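Local coordinates for protein peptide methionine sulfoxide reductase msrA/msrB (Neisseria gonorrhoeae, PDB 2H30) that probably passes electrons, through a thioredoxin-like N-terminal domain, to the methionine sulfoxide reductase domains that reduce oxidised methionine in proteins, at residues T41-A47 with Y122-I128. The protein carries 2 engineered substitutions. Sequence-based numbering, arbitrary orientation.
Sequences TLIKFWA and YPSWALI
Strands 41-45 and 124-128 run antiparallel, their axes 4.7 Å apart at closest approach and 160° between directions. T41 pairs with I128, I43 with A126 and F45 with S124 as hydrogen-bonded pairs. L42-L127 and K44-W125 are non-hydrogen-bonded. T41 N to I128 O, I128 N to T41 O, I43 N to A126 O and A126 N to I43 O are hydrogen bonds of 2.8 Å. F45 N reaches S124 O at 2.8 Å, whereas S124 N to F45 O stretches to 3.3 Å. Just before strand 124-128, the Y122-P123 peptide bond is cis. A cis-proline beside a CxxC at a helix start is a hallmark of the thioredoxin fold; Y122 touches C53, probably of that motif. Both strands are interior to the mixed sheet, between 73-78 and 134-139. L42, K44, W125 and L127 share one face. K44 is extended (all t). Its CB makes a CH-pi contact over the W125 six-membered ring (chi1 m, chi2 83°), 3.6 Å from the centroid. K44 NZ forms a salt bridge with E56. L42 CG meets W125 CE3 at 3.5 Å. On the opposite face, I43 CD1 packs on I128 CG1 (3.7 Å) and F45 CE1 on A126 CB (3.9 Å). Y122 (chi1 m) sets CD2 3.6 Å from A47 CB.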
# COMPACT_ATOMS: atom_id res chain seq x y z
N THR A 41 6.44 4.66 -6.02
CA THR A 41 5.80 3.58 -5.30
C THR A 41 4.41 4.03 -4.92
O THR A 41 4.22 5.13 -4.32
CB THR A 41 6.61 3.21 -4.05
OG1 THR A 41 7.91 2.73 -4.51
CG2 THR A 41 5.97 2.05 -3.29
N LEU A 42 3.44 3.18 -5.24
CA LEU A 42 2.03 3.46 -4.89
C LEU A 42 1.71 2.50 -3.77
O LEU A 42 1.85 1.28 -3.94
CB LEU A 42 1.14 3.21 -6.11
CG LEU A 42 -0.32 3.45 -5.80
CD1 LEU A 42 -0.63 4.92 -5.40
CD2 LEU A 42 -1.06 2.99 -7.11
N ILE A 43 1.35 3.05 -2.60
CA ILE A 43 1.16 2.22 -1.40
C ILE A 43 -0.28 2.25 -0.96
O ILE A 43 -0.84 3.35 -0.78
CB ILE A 43 1.98 2.75 -0.22
CG1 ILE A 43 3.47 2.82 -0.61
CG2 ILE A 43 1.76 1.86 1.02
CD1 ILE A 43 4.29 3.52 0.48
N LYS A 44 -0.87 1.10 -0.77
CA LYS A 44 -2.25 1.02 -0.21
C LYS A 44 -2.15 0.61 1.26
O LYS A 44 -1.59 -0.49 1.52
CB LYS A 44 -3.04 -0.07 -0.94
CG LYS A 44 -4.50 -0.09 -0.42
CD LYS A 44 -5.29 -1.17 -1.10
CE LYS A 44 -6.81 -0.75 -0.94
NZ LYS A 44 -7.54 -1.51 -1.89
N PHE A 45 -2.70 1.44 2.16
CA PHE A 45 -2.77 1.13 3.60
C PHE A 45 -4.13 0.53 3.86
O PHE A 45 -5.16 1.08 3.42
CB PHE A 45 -2.62 2.42 4.43
CG PHE A 45 -1.26 3.04 4.29
CD1 PHE A 45 -0.95 3.88 3.23
CD2 PHE A 45 -0.27 2.71 5.20
CE1 PHE A 45 0.35 4.42 3.13
CE2 PHE A 45 1.03 3.26 5.12
CZ PHE A 45 1.35 4.11 4.09
N TRP A 46 -4.13 -0.54 4.65
CA TRP A 46 -5.37 -1.25 4.93
C TRP A 46 -5.30 -1.97 6.27
O TRP A 46 -4.24 -2.01 6.91
CB TRP A 46 -5.69 -2.23 3.79
CG TRP A 46 -4.70 -3.35 3.61
CD1 TRP A 46 -3.49 -3.28 2.96
CD2 TRP A 46 -4.88 -4.72 3.98
NE1 TRP A 46 -2.87 -4.55 2.95
CE2 TRP A 46 -3.70 -5.42 3.61
CE3 TRP A 46 -5.89 -5.39 4.68
CZ2 TRP A 46 -3.54 -6.78 3.81
CZ3 TRP A 46 -5.71 -6.77 4.91
CH2 TRP A 46 -4.55 -7.45 4.49
N ALA A 47 -6.46 -2.53 6.69
CA ALA A 47 -6.56 -3.33 7.90
C ALA A 47 -7.50 -4.48 7.69
O ALA A 47 -8.46 -4.37 6.92
CB ALA A 47 -7.03 -2.50 9.07
N TYR A 122 -8.94 3.95 6.51
CA TYR A 122 -8.62 2.92 5.50
C TYR A 122 -9.79 2.71 4.58
O TYR A 122 -11.00 2.84 5.01
CB TYR A 122 -8.32 1.61 6.19
CG TYR A 122 -7.10 1.61 7.10
CD1 TYR A 122 -5.88 2.17 6.69
CD2 TYR A 122 -7.15 1.00 8.33
CE1 TYR A 122 -4.73 2.07 7.50
CE2 TYR A 122 -6.01 0.94 9.16
CZ TYR A 122 -4.82 1.47 8.71
OH TYR A 122 -3.68 1.39 9.44
N PRO A 123 -9.49 2.33 3.34
CA PRO A 123 -8.13 2.35 2.77
C PRO A 123 -7.67 3.79 2.59
O PRO A 123 -8.49 4.72 2.58
CB PRO A 123 -8.32 1.72 1.38
CG PRO A 123 -9.80 1.81 1.11
CD PRO A 123 -10.54 1.98 2.36
N SER A 124 -6.37 3.95 2.49
CA SER A 124 -5.80 5.20 1.99
C SER A 124 -4.60 4.83 1.16
O SER A 124 -4.08 3.69 1.26
CB SER A 124 -5.29 6.10 3.14
OG SER A 124 -6.41 6.70 3.81
N TRP A 125 -4.17 5.78 0.33
CA TRP A 125 -3.05 5.51 -0.60
C TRP A 125 -2.01 6.58 -0.47
O TRP A 125 -2.36 7.74 -0.19
CB TRP A 125 -3.59 5.55 -2.03
CG TRP A 125 -4.53 4.36 -2.32
CD1 TRP A 125 -5.90 4.26 -2.00
CD2 TRP A 125 -4.20 3.20 -3.05
NE1 TRP A 125 -6.37 3.04 -2.48
CE2 TRP A 125 -5.35 2.37 -3.11
CE3 TRP A 125 -3.00 2.73 -3.59
CZ2 TRP A 125 -5.35 1.12 -3.78
CZ3 TRP A 125 -2.98 1.49 -4.27
CH2 TRP A 125 -4.16 0.68 -4.33
N ALA A 126 -0.75 6.19 -0.66
CA ALA A 126 0.30 7.22 -0.77
C ALA A 126 1.12 6.99 -2.01
O ALA A 126 1.36 5.86 -2.40
CB ALA A 126 1.19 7.21 0.48
N LEU A 127 1.54 8.10 -2.66
CA LEU A 127 2.42 8.00 -3.79
C LEU A 127 3.78 8.58 -3.32
O LEU A 127 3.81 9.72 -2.88
CB LEU A 127 1.84 8.78 -4.99
CG LEU A 127 2.77 8.71 -6.22
CD1 LEU A 127 2.59 7.35 -6.85
CD2 LEU A 127 2.37 9.85 -7.10
N ILE A 128 4.78 7.71 -3.42
CA ILE A 128 6.20 8.04 -3.07
C ILE A 128 6.95 8.20 -4.39
O ILE A 128 6.93 7.32 -5.24
CB ILE A 128 6.87 6.93 -2.28
CG1 ILE A 128 5.98 6.45 -1.12
CG2 ILE A 128 8.24 7.39 -1.75
CD1 ILE A 128 5.61 7.55 -0.17
O HOH W 1 -8.80 1.51 -2.98
O HOH W 2 -1.70 0.10 7.62